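Local atomic coordinates of methanol--corrinoid protein co-methyltransferase (Methanosarcina barkeri, PDB entry 2I2X), a protein that transfers the methyl group of methanol to the cob(I)amide carried by its corrinoid partner MtaC, a zinc-dependent step of methanogenesis from methanol. Residues Gly379-Lys384 / Ala397-Asn402. Numbering follows the deposited sequence.
Sequences GQSIVK and AIECCN
Ser381 and Glu399 face each other between two helical segments, and their CA atoms, 6.7 Å apart, are the nearest CA pair of the two segments. Residues 379-384 lie on helix 372-383. Residues 397-402 lie within helix 389-409. Both side chains leave their backbones toward the other helix. Ser381 OG lies 3.6 Å from Glu399 CB, a van der Waals contact. The hydroxyl also hydrogen-bonds to Val378 O, one turn back in its own helix. Glu399 CG is anti to the backbone N (chi1 -166°), and the chain then bends at chi2 (75°). This folds the carboxylate alongside the serine, with OE1 3.8 Å from Ser381 CB. The pair belongs to a helical hairpin, two consecutive helices joined by a short connection, in MtaB, which combines a TIM barrel with a helix bundle; the hairpin is probably part of the bundle. Helix 240-259 packs against both segments, through Pro252 on Ile382 and Ala248 on Cys400. At the solvent-facing end Lys384 NZ stays 4.3 Å from Glu399 OE1, too far for a salt bridge. A water fills the interval. It accepts a hydrogen bond from Lys384 NZ at 2.7 Å and donates one to Glu399 OE1 at 2.9 Å. Glu399 OE2 forms a salt bridge with Arg377, so the two carboxylate oxygens have different partners. With an alanine here, the bridging water would probably lose its acceptor and Arg377 its carboxylate mate, while Ser381 CB would keep less cover. Ser381 O accepts a hydrogen bond from Asn395 ND2, another polar tie between the helices.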
ATOM      1  N   GLY A 379      13.867  14.844  26.256  1.00 11.48           N
ATOM      2  CA  GLY A 379      15.210  15.322  25.907  1.00 11.64           C
ATOM      3  C   GLY A 379      15.945  16.045  27.047  1.00 12.12           C
ATOM      4  O   GLY A 379      17.120  15.729  27.316  1.00 12.41           O
ATOM      5  N   GLN A 380      15.271  17.002  27.704  1.00 11.71           N
ATOM      6  CA  GLN A 380      15.892  17.816  28.768  1.00 11.99           C
ATOM      7  C   GLN A 380      16.244  16.965  30.002  1.00 12.06           C
ATOM      8  O   GLN A 380      17.238  17.231  30.706  1.00 11.75           O
ATOM      9  CB  GLN A 380      14.988  18.978  29.214  1.00 11.48           C
ATOM     10  CG  GLN A 380      14.907  20.143  28.255  1.00 11.35           C
ATOM     11  CD  GLN A 380      13.761  21.105  28.580  1.00 11.01           C
ATOM     12  OE1 GLN A 380      12.615  20.689  28.803  1.00  9.96           O
ATOM     13  NE2 GLN A 380      14.061  22.398  28.583  1.00  8.75           N
ATOM     14  N   SER A 381      15.433  15.939  30.243  1.00 11.65           N
ATOM     15  CA  SER A 381      15.588  15.133  31.426  1.00 11.86           C
ATOM     16  C   SER A 381      16.783  14.211  31.231  1.00 12.48           C
ATOM     17  O   SER A 381      17.433  13.796  32.205  1.00 13.37           O
ATOM     18  CB  SER A 381      14.309  14.342  31.722  1.00 11.47           C
ATOM     19  OG  SER A 381      14.211  13.206  30.892  1.00 10.94           O
ATOM     20  N   ILE A 382      17.093  13.915  29.977  1.00 12.04           N
ATOM     21  CA  ILE A 382      18.270  13.116  29.667  1.00 12.08           C
ATOM     22  C   ILE A 382      19.573  13.900  29.840  1.00 12.85           C
ATOM     23  O   ILE A 382      20.508  13.411  30.475  1.00 13.08           O
ATOM     24  CB  ILE A 382      18.179  12.531  28.231  1.00 12.42           C
ATOM     25  CG1 ILE A 382      16.976  11.553  28.159  1.00 11.44           C
ATOM     26  CG2 ILE A 382      19.542  11.905  27.775  1.00  9.82           C
ATOM     27  CD1 ILE A 382      16.534  11.222  26.769  1.00  5.96           C
ATOM     28  N   VAL A 383      19.649  15.104  29.270  1.00 12.82           N
ATOM     29  CA  VAL A 383      20.928  15.790  29.191  1.00 12.48           C
ATOM     30  C   VAL A 383      21.353  16.292  30.569  1.00 12.91           C
ATOM     31  O   VAL A 383      22.551  16.423  30.846  1.00 13.32           O
ATOM     32  CB  VAL A 383      20.941  16.939  28.128  1.00 12.67           C
ATOM     33  CG1 VAL A 383      20.646  16.388  26.747  1.00 11.09           C
ATOM     34  CG2 VAL A 383      19.959  18.052  28.492  1.00 11.73           C
ATOM     35  N   LYS A 384      20.375  16.528  31.447  1.00 12.56           N
ATOM     36  CA  LYS A 384      20.682  17.001  32.803  1.00 12.38           C
ATOM     37  C   LYS A 384      21.558  16.014  33.603  1.00 12.21           C
ATOM     38  O   LYS A 384      22.127  16.408  34.608  1.00 12.38           O
ATOM     39  CB  LYS A 384      19.424  17.475  33.575  1.00 11.85           C
ATOM     40  CG  LYS A 384      18.489  16.370  34.058  1.00 12.12           C
ATOM     41  CD  LYS A 384      17.287  16.904  34.820  1.00 10.04           C
ATOM     42  CE  LYS A 384      16.723  15.789  35.676  1.00 14.61           C
ATOM     43  NZ  LYS A 384      15.243  15.602  35.612  1.00 18.30           N
ATOM     44  N   ALA A 397      12.555   7.821  31.816  1.00 11.16           N
ATOM     45  CA  ALA A 397      11.459   6.959  32.222  1.00 10.62           C
ATOM     46  C   ALA A 397      10.523   7.652  33.211  1.00 10.50           C
ATOM     47  O   ALA A 397       9.300   7.536  33.097  1.00 10.97           O
ATOM     48  CB  ALA A 397      12.033   5.667  32.838  1.00 10.48           C
ATOM     49  N   ILE A 398      11.093   8.382  34.175  1.00 10.00           N
ATOM     50  CA  ILE A 398      10.280   9.050  35.208  1.00  9.10           C
ATOM     51  C   ILE A 398       9.613  10.296  34.645  1.00  9.06           C
ATOM     52  O   ILE A 398       8.470  10.605  34.992  1.00  7.88           O
ATOM     53  CB  ILE A 398      11.099   9.380  36.500  1.00  8.81           C
ATOM     54  CG1 ILE A 398      11.402   8.083  37.272  1.00  8.21           C
ATOM     55  CG2 ILE A 398      10.335  10.374  37.402  1.00  6.57           C
ATOM     56  CD1 ILE A 398      12.512   8.234  38.349  1.00  6.25           C
ATOM     57  N   GLU A 399      10.348  11.013  33.795  1.00  9.29           N
ATOM     58  CA  GLU A 399       9.816  12.179  33.116  1.00 10.27           C
ATOM     59  C   GLU A 399       8.647  11.771  32.214  1.00 10.44           C
ATOM     60  O   GLU A 399       7.644  12.489  32.100  1.00 10.05           O
ATOM     61  CB  GLU A 399      10.896  12.854  32.280  1.00 10.40           C
ATOM     62  CG  GLU A 399      10.522  14.249  31.817  1.00 12.50           C
ATOM     63  CD  GLU A 399      10.592  15.294  32.916  1.00 15.77           C
ATOM     64  OE1 GLU A 399      11.342  15.099  33.912  1.00 17.09           O
ATOM     65  OE2 GLU A 399       9.899  16.326  32.770  1.00 17.80           O
ATOM     66  N   CYS A 400       8.792  10.612  31.585  1.00 10.27           N
ATOM     67  CA  CYS A 400       7.734  10.068  30.760  1.00 11.04           C
ATOM     68  C   CYS A 400       6.462   9.879  31.595  1.00 10.73           C
ATOM     69  O   CYS A 400       5.375  10.324  31.187  1.00 11.18           O
ATOM     70  CB  CYS A 400       8.188   8.746  30.103  1.00 11.42           C
ATOM     71  SG  CYS A 400       6.867   7.820  29.235  1.00 10.55           S
ATOM     72  N   CYS A 401       6.602   9.206  32.733  1.00 10.06           N
ATOM     73  CA  CYS A 401       5.493   9.015  33.693  1.00 10.33           C
ATOM     74  C   CYS A 401       4.835  10.333  34.079  1.00 10.69           C
ATOM     75  O   CYS A 401       3.582  10.428  34.082  1.00 11.23           O
ATOM     76  CB  CYS A 401       5.944   8.272  34.958  1.00  9.52           C
ATOM     77  SG  CYS A 401       6.463   6.551  34.678  1.00 10.38           S
ATOM     78  N   ASN A 402       5.660  11.344  34.378  1.00 10.18           N
ATOM     79  CA  ASN A 402       5.148  12.685  34.679  1.00 10.57           C
ATOM     80  C   ASN A 402       4.333  13.252  33.534  1.00 10.48           C
ATOM     81  O   ASN A 402       3.232  13.778  33.742  1.00 10.09           O
ATOM     82  CB  ASN A 402       6.280  13.648  35.034  1.00 10.48           C
ATOM     83  CG  ASN A 402       6.976  13.273  36.345  1.00 12.52           C
ATOM     84  OD1 ASN A 402       6.387  12.613  37.227  1.00 11.84           O
ATOM     85  ND2 ASN A 402       8.235  13.693  36.477  1.00 11.83           N
TER
HETATM   86  O   HOH W   1      13.315  13.701  35.482  1.00  9.04           O